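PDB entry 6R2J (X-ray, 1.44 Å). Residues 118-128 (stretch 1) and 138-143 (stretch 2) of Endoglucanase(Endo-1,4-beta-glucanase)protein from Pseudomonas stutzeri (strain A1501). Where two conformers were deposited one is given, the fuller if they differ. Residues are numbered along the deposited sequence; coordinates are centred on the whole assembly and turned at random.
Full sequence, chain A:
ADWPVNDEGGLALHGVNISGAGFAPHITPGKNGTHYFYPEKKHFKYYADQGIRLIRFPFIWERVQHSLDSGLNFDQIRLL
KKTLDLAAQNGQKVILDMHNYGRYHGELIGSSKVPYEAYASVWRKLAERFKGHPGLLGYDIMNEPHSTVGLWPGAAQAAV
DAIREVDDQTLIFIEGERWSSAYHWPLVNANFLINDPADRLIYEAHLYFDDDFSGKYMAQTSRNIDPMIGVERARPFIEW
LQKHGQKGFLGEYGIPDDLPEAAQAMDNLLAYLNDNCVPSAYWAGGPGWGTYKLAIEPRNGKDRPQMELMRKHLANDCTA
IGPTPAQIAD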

# COMPACT_ATOMS: atom_id res chain seq x y z
N ALA A 118 2.48 -21.62 6.54
CA ALA A 118 1.16 -21.10 6.87
C ALA A 118 0.86 -19.81 6.11
O ALA A 118 -0.27 -19.56 5.70
N TYR A 119 1.88 -18.97 5.96
CA TYR A 119 1.78 -17.74 5.17
C TYR A 119 1.62 -18.05 3.69
O TYR A 119 0.74 -17.50 3.03
N ALA A 120 2.48 -18.91 3.13
CA ALA A 120 2.31 -19.33 1.75
C ALA A 120 0.89 -19.83 1.45
O ALA A 120 0.30 -19.47 0.43
N SER A 121 0.34 -20.68 2.33
CA SER A 121 -0.98 -21.27 2.06
C SER A 121 -2.06 -20.20 2.03
O SER A 121 -2.91 -20.19 1.13
N VAL A 122 -2.04 -19.28 3.01
CA VAL A 122 -3.07 -18.25 3.06
C VAL A 122 -3.03 -17.41 1.80
O VAL A 122 -4.07 -17.04 1.26
N TRP A 123 -1.82 -17.15 1.27
CA TRP A 123 -1.73 -16.35 0.04
C TRP A 123 -2.14 -17.19 -1.17
O TRP A 123 -2.85 -16.71 -2.06
N ARG A 124 -1.73 -18.45 -1.19
CA ARG A 124 -2.24 -19.34 -2.21
C ARG A 124 -3.76 -19.38 -2.18
O ARG A 124 -4.42 -19.26 -3.21
N LYS A 125 -4.33 -19.55 -0.99
CA LYS A 125 -5.78 -19.61 -0.87
C LYS A 125 -6.42 -18.29 -1.26
O LYS A 125 -7.44 -18.28 -1.95
N LEU A 126 -5.86 -17.15 -0.81
CA LEU A 126 -6.40 -15.85 -1.22
C LEU A 126 -6.31 -15.65 -2.73
O LEU A 126 -7.25 -15.13 -3.36
N ALA A 127 -5.17 -16.02 -3.34
CA ALA A 127 -5.03 -15.84 -4.78
C ALA A 127 -6.04 -16.69 -5.56
O ALA A 127 -6.49 -16.29 -6.63
N GLU A 128 -6.38 -17.88 -5.04
CA GLU A 128 -7.44 -18.69 -5.62
C GLU A 128 -8.79 -17.98 -5.56
O GLU A 128 -9.60 -18.11 -6.48
N GLY A 138 -3.12 -6.10 -7.72
CA GLY A 138 -2.10 -6.99 -7.21
C GLY A 138 -2.18 -7.16 -5.71
O GLY A 138 -3.11 -6.71 -5.04
N TYR A 139 -1.17 -7.88 -5.21
CA TYR A 139 -1.11 -8.33 -3.82
C TYR A 139 0.10 -7.71 -3.13
O TYR A 139 1.25 -8.05 -3.44
N ASP A 140 -0.17 -6.84 -2.17
CA ASP A 140 0.85 -6.30 -1.26
C ASP A 140 0.88 -7.31 -0.12
O ASP A 140 0.07 -7.26 0.82
N ILE A 141 1.77 -8.30 -0.26
CA ILE A 141 1.72 -9.47 0.60
C ILE A 141 2.04 -9.17 2.06
O ILE A 141 1.69 -9.97 2.94
N MET A 142 2.67 -8.04 2.38
CA MET A 142 2.86 -7.70 3.78
C MET A 142 3.15 -6.22 3.93
O MET A 142 4.07 -5.71 3.30
N ASN A 143 2.44 -5.57 4.84
CA ASN A 143 2.71 -4.20 5.24
C ASN A 143 3.79 -4.11 6.33
O ASN A 143 3.72 -4.78 7.38

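The helical stretch 118-128 packs against stretch 138-143, which begins in a strand. The helix and the strand run roughly antiparallel, at 153°, with axes 10.9 Å apart at closest approach. Tyr119, Trp123 and Leu126 direct their CA-to-CB bonds toward the second stretch, and Tyr139 directs its own toward the helix. Ala127, Ile141 and Met142 point sideways but still make contact. Contact between the stretches buries 361 Å² in total.

The direct hydrogen bonds converge on one backbone carbonyl, that of Ile141. Tyr119, with chi1 t, donates from OH to Ile141 O at 2.7 Å, and this oxygen lies at the edge of its ring. Trp123 has chi1 between wells at -96° and donates from NE1 to Ile141 O at 3.2 Å. Tyr119 and Trp123 are one helical turn apart, so their side chains can reach the same acceptor.

Aromatic packing centres on Trp123 and Tyr139. Tyr139 has chi1 m. Its ring and the six-membered ring of Trp123 meet obliquely, with planes at 48° and centroids 4.8 Å apart. Trp123 CZ3 lies over one face of the Tyr139 ring, 3.2 Å from Tyr139 CD1.

Aliphatic groups also contact the aromatic rings. Ile141, with chi1 p and chi2 t, places CG2 over one face of Trp123 in a CH-pi contact, 4.0 Å from the centroid of the five-membered ring. Met142 is t, p, p along its chi angles. Its end comes nearer the helix, and Met142 CE lies 3.5 Å from Tyr119 CE1. Ala127 CB is 3.8 Å from Tyr139 CE2; this small side chain touches the ring.

One water links the stretches. It donates to Ala127 O at 2.8 Å and hydrogen-bonds Tyr139 OH, also at 2.8 Å.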

# COMPACT_ATOMS: atom_id res chain seq x y z
CB ALA A 118 1.10 -20.88 8.38
CB TYR A 119 3.06 -16.97 5.47
CG TYR A 119 3.18 -15.62 4.91
CD1 TYR A 119 2.18 -14.68 5.05
CD2 TYR A 119 4.34 -15.25 4.26
CE1 TYR A 119 2.30 -13.42 4.52
CE2 TYR A 119 4.47 -13.99 3.72
CZ TYR A 119 3.45 -13.06 3.85
OH TYR A 119 3.61 -11.79 3.30
CB ALA A 120 3.35 -20.41 1.42
CB SER A 121 -1.33 -22.33 3.11
OG SER A 121 -2.71 -22.63 3.06
CB VAL A 122 -3.06 -17.44 4.39
CG1 VAL A 122 -1.93 -16.46 4.44
CG2 VAL A 122 -4.43 -16.79 4.56
CB TRP A 123 -0.34 -15.73 -0.10
CG TRP A 123 -0.36 -14.31 0.42
CD1 TRP A 123 0.38 -13.78 1.46
CD2 TRP A 123 -1.19 -13.26 -0.05
NE1 TRP A 123 0.04 -12.45 1.66
CE2 TRP A 123 -0.92 -12.11 0.75
CE3 TRP A 123 -2.16 -13.17 -1.05
CZ2 TRP A 123 -1.58 -10.89 0.55
CZ3 TRP A 123 -2.81 -11.93 -1.25
CH2 TRP A 123 -2.49 -10.81 -0.46
CB ARG A 124 -1.63 -20.73 -2.03
CG ARG A 124 -1.81 -21.58 -3.30
CD ARG A 124 -1.35 -23.02 -3.11
NE ARG A 124 0.05 -23.14 -2.71
CZ ARG A 124 0.46 -23.38 -1.47
NH1 ARG A 124 -0.43 -23.53 -0.50
NH2 ARG A 124 1.74 -23.48 -1.20
CB LYS A 125 -6.21 -20.00 0.54
CG LYS A 125 -6.28 -21.49 0.80
CD LYS A 125 -6.92 -21.72 2.14
CE LYS A 125 -7.09 -23.19 2.46
NZ LYS A 125 -5.89 -23.69 3.18
CB LEU A 126 -5.69 -14.72 -0.48
CG LEU A 126 -5.94 -14.58 1.02
CD1 LEU A 126 -5.01 -13.57 1.63
CD2 LEU A 126 -7.39 -14.23 1.24
CB ALA A 127 -3.59 -16.14 -5.20
CB GLU A 128 -7.54 -20.03 -4.87
CG GLU A 128 -6.40 -21.05 -5.11
CD GLU A 128 -6.43 -22.21 -4.10
OE1 GLU A 128 -7.50 -22.49 -3.53
OE2 GLU A 128 -5.38 -22.86 -3.85
CB TYR A 139 -1.01 -9.86 -3.69
CG TYR A 139 -2.17 -10.63 -4.24
CD1 TYR A 139 -3.48 -10.26 -3.92
CD2 TYR A 139 -1.97 -11.72 -5.06
CE1 TYR A 139 -4.53 -10.93 -4.41
CE2 TYR A 139 -3.05 -12.43 -5.57
CZ TYR A 139 -4.33 -12.02 -5.24
OH TYR A 139 -5.45 -12.68 -5.73
CB ASP A 140 0.43 -4.89 -0.88
CG ASP A 140 1.50 -4.14 -0.11
OD1 ASP A 140 2.43 -4.78 0.45
OD2 ASP A 140 1.36 -2.89 -0.06
CB ILE A 141 2.61 -10.59 0.04
CG1 ILE A 141 4.08 -10.18 -0.05
CG2 ILE A 141 2.17 -11.01 -1.36
CD1 ILE A 141 5.04 -11.32 -0.32
CB MET A 142 4.04 -8.48 4.39
CG MET A 142 4.27 -8.29 5.88
SD MET A 142 2.80 -8.70 6.83
CE MET A 142 2.45 -10.36 6.26
CB ASN A 143 1.39 -3.55 5.72
CG ASN A 143 1.57 -2.10 6.21
OD1 ASN A 143 1.73 -1.21 5.39
ND2 ASN A 143 1.54 -1.88 7.53
O HOH W 1 -4.64 -14.45 -7.72